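Local coordinates for protein formimidoylglutamase (Bacillus subtilis, PDB 3M1R) that hydrolyses N-formimidoyl-L-glutamate to L-glutamate and formamide in histidine degradation, using two manganese ions per subunit, at residues A154-N160 / S195-E201; D129-Y134 / P166-P171. All blocks are in the same frame, centred on the assembly; numbering follows the deposited sequence.

Contact 1 of 2, residues A154-N160 / S195-E201; sequences AHHDVRN and SNSQAYE. With CA (calcium ion), chain B; CA (calcium ion), chain C.
Asn196 reaches across to the backbone on either side of His155 and uses both ends of its amide. Its ND2 donates to Ala154 O at 3.1 Å, lying in the carbonyl plane, while its OD1 accepts from His156 N at 3.0 Å, the donor tilted from the plane of the amide C=O. A primary amide suits this place because it presents a donor and an acceptor side by side. The side chains of His156 and Asn196 run at about a right angle, though ring and amide planes are only 46° apart; His156 CD2 lies 3.5 Å from Asn196 CG, and its ND1 is hydrogen-bonded to Gln188.

Farther along, Tyr200 lays one face of its ring against the backbone at Val158 and Arg159, with the hydroxyl at Asn160. With CG anti to its carbonyl carbon (chi1 -67°), the ring receives Arg159 CA in a CH-pi contact 4.0 Å from the ring centroid, while Val158 CG2 packs on Tyr200 CB at 3.6 Å. The phenol end takes a nearly straight bond from Asn160 N to Tyr200 OH (3.2 Å, 173°). That hydroxyl also bonds Asp19 of a second subunit, which forms a salt bridge with Arg159.

His155 ND1 binds one calcium at 2.4 Å, and Asp157 chelates the other with both carboxylate oxygens. The polar grip around His155 therefore probably positions this metal-ligand segment, while Tyr200 ties it to the subunit interface.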
ATOM      1  N   ALA D 154       6.458  27.076   0.316  1.00 29.22           N
ATOM      2  CA  ALA D 154       5.094  27.476   0.637  1.00 30.89           C
ATOM      3  C   ALA D 154       5.065  28.263   1.947  1.00 37.57           C
ATOM      4  O   ALA D 154       4.104  28.976   2.201  1.00 37.04           O
ATOM      5  CB  ALA D 154       4.152  26.230   0.763  1.00 31.82           C
ATOM      6  N   HIS D 155       6.094  28.103   2.787  1.00 38.44           N
ATOM      7  CA  HIS D 155       6.079  28.655   4.150  1.00 36.49           C
ATOM      8  C   HIS D 155       7.245  29.585   4.424  1.00 38.65           C
ATOM      9  O   HIS D 155       8.332  29.389   3.887  1.00 38.90           O
ATOM     10  CB  HIS D 155       6.144  27.542   5.198  1.00 33.10           C
ATOM     11  CG  HIS D 155       5.301  26.355   4.873  1.00 41.84           C
ATOM     12  ND1 HIS D 155       5.723  25.365   4.009  1.00 45.72           N
ATOM     13  CD2 HIS D 155       4.061  26.005   5.270  1.00 34.60           C
ATOM     14  CE1 HIS D 155       4.790  24.440   3.914  1.00 39.29           C
ATOM     15  NE2 HIS D 155       3.764  24.804   4.658  1.00 41.15           N
ATOM     16  N   HIS D 156       7.025  30.553   5.316  1.00 45.86           N
ATOM     17  CA  HIS D 156       8.046  31.538   5.679  1.00 46.87           C
ATOM     18  C   HIS D 156       9.216  30.893   6.407  1.00 46.05           C
ATOM     19  O   HIS D 156      10.371  31.284   6.210  1.00 42.36           O
ATOM     20  CB  HIS D 156       7.452  32.649   6.553  1.00 48.04           C
ATOM     21  CG  HIS D 156       6.478  33.530   5.832  1.00 45.26           C
ATOM     22  ND1 HIS D 156       6.839  34.317   4.759  1.00 42.20           N
ATOM     23  CD2 HIS D 156       5.157  33.755   6.034  1.00 44.81           C
ATOM     24  CE1 HIS D 156       5.782  34.981   4.324  1.00 44.93           C
ATOM     25  NE2 HIS D 156       4.747  34.658   5.084  1.00 46.77           N
ATOM     26  N   ASP D 157       8.910  29.896   7.234  1.00 39.22           N
ATOM     27  CA  ASP D 157       9.906  29.214   8.063  1.00 40.29           C
ATOM     28  C   ASP D 157      10.632  30.128   9.019  1.00 43.46           C
ATOM     29  O   ASP D 157      11.849  30.021   9.176  1.00 44.32           O
ATOM     30  CB  ASP D 157      10.946  28.491   7.221  1.00 40.39           C
ATOM     31  CG  ASP D 157      10.482  27.136   6.775  1.00 43.37           C
ATOM     32  OD1 ASP D 157       9.311  26.779   7.052  1.00 43.25           O
ATOM     33  OD2 ASP D 157      11.296  26.417   6.156  1.00 42.06           O
ATOM     34  N   VAL D 158       9.880  31.013   9.658  1.00 46.17           N
ATOM     35  CA  VAL D 158      10.424  31.876  10.681  1.00 47.64           C
ATOM     36  C   VAL D 158       9.792  31.578  12.049  1.00 52.90           C
ATOM     37  O   VAL D 158       9.576  32.495  12.853  1.00 55.29           O
ATOM     38  CB  VAL D 158      10.209  33.355  10.307  1.00 51.07           C
ATOM     39  CG1 VAL D 158      11.111  33.745   9.114  1.00 43.16           C
ATOM     40  CG2 VAL D 158       8.739  33.617  10.001  1.00 47.75           C
ATOM     41  N   ARG D 159       9.507  30.300  12.310  1.00 44.19           N
ATOM     42  CA  ARG D 159       8.849  29.887  13.555  1.00 51.70           C
ATOM     43  C   ARG D 159       9.656  30.237  14.802  1.00 50.61           C
ATOM     44  O   ARG D 159      10.886  30.213  14.772  1.00 48.73           O
ATOM     45  CB  ARG D 159       8.565  28.378  13.555  1.00 56.86           C
ATOM     46  CG  ARG D 159       7.204  27.980  13.010  1.00 63.69           C
ATOM     47  CD  ARG D 159       6.993  26.473  13.123  1.00 70.33           C
ATOM     48  NE  ARG D 159       5.751  26.038  12.488  1.00 78.35           N
ATOM     49  CZ  ARG D 159       4.623  25.765  13.142  1.00 82.49           C
ATOM     50  NH1 ARG D 159       3.546  25.375  12.474  1.00 81.37           N
ATOM     51  NH2 ARG D 159       4.572  25.877  14.463  1.00 84.87           N
ATOM     52  N   ASN D 160       8.963  30.544  15.902  1.00 48.72           N
ATOM     53  CA  ASN D 160       9.651  30.819  17.165  1.00 61.59           C
ATOM     54  C   ASN D 160      10.397  29.573  17.635  1.00 63.62           C
ATOM     55  O   ASN D 160       9.962  28.451  17.374  1.00 64.65           O
ATOM     56  CB  ASN D 160       8.680  31.329  18.240  1.00 70.08           C
ATOM     57  CG  ASN D 160       7.768  30.230  18.783  1.00 77.40           C
ATOM     58  OD1 ASN D 160       8.204  29.357  19.541  1.00 78.94           O
ATOM     59  ND2 ASN D 160       6.493  30.276  18.404  1.00 77.99           N
ATOM     60  N   SER D 195      -1.039  28.593   4.113  1.00 39.06           N
ATOM     61  CA  SER D 195       0.107  27.840   4.629  1.00 40.37           C
ATOM     62  C   SER D 195       0.886  28.563   5.746  1.00 43.94           C
ATOM     63  O   SER D 195       1.891  28.043   6.238  1.00 44.96           O
ATOM     64  CB  SER D 195       1.068  27.485   3.478  1.00 39.60           C
ATOM     65  OG  SER D 195       0.405  26.696   2.502  1.00 40.58           O
ATOM     66  N   ASN D 196       0.424  29.751   6.146  1.00 39.78           N
ATOM     67  CA  ASN D 196       1.199  30.593   7.061  1.00 41.48           C
ATOM     68  C   ASN D 196       0.391  31.302   8.144  1.00 46.56           C
ATOM     69  O   ASN D 196      -0.835  31.389   8.062  1.00 50.05           O
ATOM     70  CB  ASN D 196       1.995  31.629   6.268  1.00 44.06           C
ATOM     71  CG  ASN D 196       3.029  31.003   5.401  1.00 43.67           C
ATOM     72  OD1 ASN D 196       4.052  30.540   5.889  1.00 48.53           O
ATOM     73  ND2 ASN D 196       2.763  30.954   4.101  1.00 44.47           N
ATOM     74  N   SER D 197       1.097  31.810   9.153  1.00 51.31           N
ATOM     75  CA  SER D 197       0.472  32.505  10.282  1.00 50.72           C
ATOM     76  C   SER D 197       0.650  34.011  10.177  1.00 57.54           C
ATOM     77  O   SER D 197       1.646  34.490   9.621  1.00 55.35           O
ATOM     78  CB  SER D 197       1.077  32.033  11.593  1.00 52.57           C
ATOM     79  OG  SER D 197       0.894  30.634  11.752  1.00 59.74           O
ATOM     80  N   GLN D 198      -0.306  34.750  10.739  1.00 58.23           N
ATOM     81  CA  GLN D 198      -0.294  36.208  10.690  1.00 60.31           C
ATOM     82  C   GLN D 198       0.979  36.770  11.309  1.00 60.09           C
ATOM     83  O   GLN D 198       1.605  37.676  10.756  1.00 61.58           O
ATOM     84  CB  GLN D 198      -1.516  36.764  11.418  1.00 62.68           C
ATOM     85  CG  GLN D 198      -1.667  38.278  11.324  1.00 65.02           C
ATOM     86  CD  GLN D 198      -3.060  38.742  11.726  1.00 70.50           C
ATOM     87  OE1 GLN D 198      -3.649  38.228  12.682  1.00 69.70           O
ATOM     88  NE2 GLN D 198      -3.594  39.712  10.992  1.00 72.29           N
ATOM     89  N   ALA D 199       1.350  36.217  12.460  1.00 61.21           N
ATOM     90  CA  ALA D 199       2.529  36.645  13.199  1.00 57.51           C
ATOM     91  C   ALA D 199       3.808  36.458  12.394  1.00 59.32           C
ATOM     92  O   ALA D 199       4.664  37.339  12.345  1.00 62.84           O
ATOM     93  CB  ALA D 199       2.622  35.884  14.517  1.00 53.06           C
ATOM     94  N   TYR D 200       3.935  35.296  11.774  1.00 54.58           N
ATOM     95  CA  TYR D 200       5.148  34.955  11.064  1.00 55.11           C
ATOM     96  C   TYR D 200       5.301  35.758   9.785  1.00 56.01           C
ATOM     97  O   TYR D 200       6.414  36.118   9.404  1.00 61.98           O
ATOM     98  CB  TYR D 200       5.196  33.457  10.797  1.00 52.64           C
ATOM     99  CG  TYR D 200       5.329  32.657  12.075  1.00 54.36           C
ATOM    100  CD1 TYR D 200       5.837  33.243  13.228  1.00 54.80           C
ATOM    101  CD2 TYR D 200       4.962  31.316  12.129  1.00 50.74           C
ATOM    102  CE1 TYR D 200       5.971  32.523  14.394  1.00 57.79           C
ATOM    103  CE2 TYR D 200       5.093  30.584  13.299  1.00 52.97           C
ATOM    104  CZ  TYR D 200       5.596  31.196  14.425  1.00 56.86           C
ATOM    105  OH  TYR D 200       5.734  30.479  15.588  1.00 56.18           O
ATOM    106  N   GLU D 201       4.182  36.050   9.132  1.00 52.15           N
ATOM    107  CA  GLU D 201       4.196  36.935   7.976  1.00 54.36           C
ATOM    108  C   GLU D 201       4.649  38.308   8.433  1.00 58.51           C
ATOM    109  O   GLU D 201       5.464  38.951   7.774  1.00 62.77           O
ATOM    110  CB  GLU D 201       2.808  37.024   7.345  1.00 56.23           C
ATOM    111  CG  GLU D 201       2.721  37.922   6.133  1.00 59.69           C
ATOM    112  CD  GLU D 201       1.285  38.249   5.767  1.00 69.21           C
ATOM    113  OE1 GLU D 201       0.776  37.706   4.768  1.00 66.83           O
ATOM    114  OE2 GLU D 201       0.651  39.048   6.488  1.00 79.05           O
TER
HETATM  115 CA    CA B 321       7.790  24.396   3.393  1.00 37.99          CA
HETATM  116 CA    CA C 322       9.549  25.181   4.949  1.00 84.93          CA

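Contact 2 of 2, residues D129-Y134 / P166-P171; sequences DNSISY and PTNGTP. With CA (calcium ion), chain C.
A buried contact packs the loop that runs from strand 121-127 into helix 133-141 against Asn168, in the turn before helix 171-178, and Pro171, the first residue of that helix. Pro171 makes the largest contribution: its CG lies 3.3 Å from Asn130 O, and its CB packs on Ser133 CB at 4.0 Å and against the backbone of Tyr134. Proline fits the first turn of a helix, where its missing N-H costs no helical bond, and its compact ring can lie against the opposing turn. Asn130 O in turn accepts from Ser133 N.

The loop at 129-131 belongs to the family's metal-binding signature, Gly-Gly-Asp-His-Ser in many arginase relatives, with Asn130 here in place of the histidine and bound to calcium. Within it Asp129 forms an Asx turn: its OD1 accepts from Ser131 N at 2.9 Å, met from above the carboxylate plane, and from Ser131 OG at 2.7 Å through the syn lone pair. Placing CG between its backbone N and carbonyl carbon (chi1 68°) folds the carboxylate back over the turn, where its OD2 is held by Ser50 and Ser51.

Facing it, residues 167-170 make a type I beta turn, closed by Thr170 N to Thr167 O at 3.1 Å. Asn168, in this turn, brings its OD1 to 3.3 Å from Asn130 N, a weak, bent bond; that N-H also has Glu290 as a partner.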
ATOM      1  N   ASP D 129      15.596  17.411   6.517  1.00 34.34           N
ATOM      2  CA  ASP D 129      14.414  18.245   6.665  1.00 39.67           C
ATOM      3  C   ASP D 129      14.783  19.724   6.607  1.00 31.81           C
ATOM      4  O   ASP D 129      15.946  20.066   6.438  1.00 29.72           O
ATOM      5  CB  ASP D 129      13.661  17.901   7.956  1.00 40.66           C
ATOM      6  CG  ASP D 129      14.433  18.273   9.199  1.00 46.52           C
ATOM      7  OD1 ASP D 129      15.302  19.175   9.124  1.00 43.37           O
ATOM      8  OD2 ASP D 129      14.171  17.655  10.259  1.00 50.96           O
ATOM      9  N   ASN D 130      13.798  20.600   6.763  1.00 36.06           N
ATOM     10  CA  ASN D 130      14.039  22.015   6.538  1.00 44.01           C
ATOM     11  C   ASN D 130      15.005  22.635   7.540  1.00 40.74           C
ATOM     12  O   ASN D 130      15.630  23.661   7.258  1.00 42.20           O
ATOM     13  CB  ASN D 130      12.727  22.813   6.458  1.00 49.13           C
ATOM     14  CG  ASN D 130      12.793  23.931   5.410  1.00 58.73           C
ATOM     15  OD1 ASN D 130      11.770  24.340   4.857  1.00 52.57           O
ATOM     16  ND2 ASN D 130      14.019  24.417   5.121  1.00 58.64           N
ATOM     17  N   SER D 131      15.146  22.005   8.702  1.00 33.28           N
ATOM     18  CA  SER D 131      15.948  22.606   9.773  1.00 32.36           C
ATOM     19  C   SER D 131      17.429  22.742   9.408  1.00 33.35           C
ATOM     20  O   SER D 131      18.129  23.537  10.011  1.00 41.54           O
ATOM     21  CB  SER D 131      15.820  21.789  11.056  1.00 37.04           C
ATOM     22  OG  SER D 131      16.592  20.610  10.966  1.00 40.86           O
ATOM     23  N   ILE D 132      17.906  21.968   8.424  1.00 35.16           N
ATOM     24  CA  ILE D 132      19.332  21.976   8.083  1.00 35.68           C
ATOM     25  C   ILE D 132      19.771  23.291   7.457  1.00 42.79           C
ATOM     26  O   ILE D 132      20.960  23.584   7.412  1.00 44.56           O
ATOM     27  CB  ILE D 132      19.746  20.803   7.132  1.00 31.73           C
ATOM     28  CG1 ILE D 132      19.326  21.084   5.685  1.00 30.61           C
ATOM     29  CG2 ILE D 132      19.154  19.477   7.616  1.00 35.79           C
ATOM     30  CD1 ILE D 132      19.928  20.105   4.659  1.00 29.28           C
ATOM     31  N   SER D 133      18.812  24.075   6.972  1.00 42.32           N
ATOM     32  CA  SER D 133      19.126  25.311   6.256  1.00 39.93           C
ATOM     33  C   SER D 133      19.825  26.339   7.128  1.00 45.18           C
ATOM     34  O   SER D 133      20.530  27.232   6.628  1.00 46.47           O
ATOM     35  CB  SER D 133      17.872  25.919   5.626  1.00 40.63           C
ATOM     36  OG  SER D 133      17.347  25.052   4.640  1.00 41.48           O
ATOM     37  N   TYR D 134      19.647  26.226   8.436  1.00 46.65           N
ATOM     38  CA  TYR D 134      20.372  27.117   9.318  1.00 47.44           C
ATOM     39  C   TYR D 134      21.863  26.831   9.243  1.00 51.51           C
ATOM     40  O   TYR D 134      22.659  27.736   8.994  1.00 55.89           O
ATOM     41  CB  TYR D 134      19.905  26.990  10.759  1.00 48.51           C
ATOM     42  CG  TYR D 134      20.841  27.669  11.718  1.00 49.57           C
ATOM     43  CD1 TYR D 134      20.724  29.031  11.984  1.00 47.32           C
ATOM     44  CD2 TYR D 134      21.844  26.955  12.362  1.00 53.10           C
ATOM     45  CE1 TYR D 134      21.576  29.661  12.869  1.00 51.41           C
ATOM     46  CE2 TYR D 134      22.710  27.585  13.259  1.00 54.30           C
ATOM     47  CZ  TYR D 134      22.571  28.935  13.497  1.00 54.42           C
ATOM     48  OH  TYR D 134      23.422  29.566  14.371  1.00 61.28           O
ATOM     49  N   PRO D 166      15.254  23.849  17.836  1.00 86.71           N
ATOM     50  CA  PRO D 166      15.618  24.042  16.422  1.00 80.05           C
ATOM     51  C   PRO D 166      14.724  23.177  15.535  1.00 69.06           C
ATOM     52  O   PRO D 166      15.204  22.254  14.865  1.00 65.42           O
ATOM     53  CB  PRO D 166      17.076  23.562  16.353  1.00 79.40           C
ATOM     54  CG  PRO D 166      17.573  23.617  17.765  1.00 84.25           C
ATOM     55  CD  PRO D 166      16.375  23.309  18.627  1.00 86.42           C
ATOM     56  N   THR D 167      13.425  23.470  15.553  1.00 64.05           N
ATOM     57  CA  THR D 167      12.469  22.660  14.819  1.00 63.49           C
ATOM     58  C   THR D 167      12.492  22.974  13.341  1.00 65.44           C
ATOM     59  O   THR D 167      13.174  23.902  12.874  1.00 59.57           O
ATOM     60  CB  THR D 167      11.003  22.751  15.358  1.00 91.86           C
ATOM     61  OG1 THR D 167      10.579  24.117  15.453  1.00 98.93           O
ATOM     62  CG2 THR D 167      10.881  22.093  16.715  1.00 83.73           C
ATOM     63  N   ASN D 168      11.738  22.150  12.628  1.00 66.97           N
ATOM     64  CA  ASN D 168      11.587  22.205  11.193  1.00 58.86           C
ATOM     65  C   ASN D 168      11.446  23.620  10.670  1.00 48.18           C
ATOM     66  O   ASN D 168      12.084  24.002   9.690  1.00 52.84           O
ATOM     67  CB  ASN D 168      10.344  21.397  10.800  1.00 54.00           C
ATOM     68  CG  ASN D 168      10.599  20.510   9.631  1.00 58.59           C
ATOM     69  OD1 ASN D 168      11.748  20.174   9.356  1.00 68.84           O
ATOM     70  ND2 ASN D 168       9.543  20.118   8.923  1.00 59.34           N
ATOM     71  N   GLY D 169      10.591  24.389  11.331  1.00 41.84           N
ATOM     72  CA  GLY D 169      10.172  25.677  10.820  1.00 46.01           C
ATOM     73  C   GLY D 169      10.970  26.876  11.283  1.00 43.00           C
ATOM     74  O   GLY D 169      10.560  28.012  11.033  1.00 50.56           O
ATOM     75  N   THR D 170      12.107  26.651  11.935  1.00 37.49           N
ATOM     76  CA  THR D 170      12.817  27.777  12.554  1.00 43.69           C
ATOM     77  C   THR D 170      14.058  28.311  11.817  1.00 46.18           C
ATOM     78  O   THR D 170      14.623  29.318  12.245  1.00 47.83           O
ATOM     79  CB  THR D 170      13.252  27.451  13.997  1.00 46.10           C
ATOM     80  OG1 THR D 170      14.303  26.475  13.971  1.00 45.98           O
ATOM     81  CG2 THR D 170      12.082  26.914  14.806  1.00 52.95           C
ATOM     82  N   PRO D 171      14.481  27.659  10.718  1.00 40.50           N
ATOM     83  CA  PRO D 171      15.827  27.981  10.227  1.00 38.89           C
ATOM     84  C   PRO D 171      15.999  29.467   9.957  1.00 43.89           C
ATOM     85  O   PRO D 171      17.018  30.049  10.330  1.00 49.36           O
ATOM     86  CB  PRO D 171      15.916  27.241   8.891  1.00 30.67           C
ATOM     87  CG  PRO D 171      14.724  26.383   8.805  1.00 39.93           C
ATOM     88  CD  PRO D 171      13.686  26.944   9.704  1.00 40.25           C
TER
HETATM   89 CA    CA C 322       9.549  25.181   4.949  1.00 84.93          CA

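The segments alternate along the chain: 129-134, 154-160, 166-171, then 195-201, so the contacts cross in sequence. Their centres lie 13 Å apart. Residues 154-160 and 166-171 belong to the same connection between strand 147-152 and helix 171-178, whereas segment 129-134 comes after strand 121-127, and segment 195-201 after strand 186-191; all three strands run parallel in the central sheet, and these loops follow their C-terminal ends. Arg159 N and Gly169 O, 2.8 Å apart and probably hydrogen-bonded, join the contacts directly. Asp157 of contact 1 and Asn130 of contact 2 bind the same calcium, so two loops supply ligands to one ion, while 195-201 packs against the 154-160 loop without binding metal.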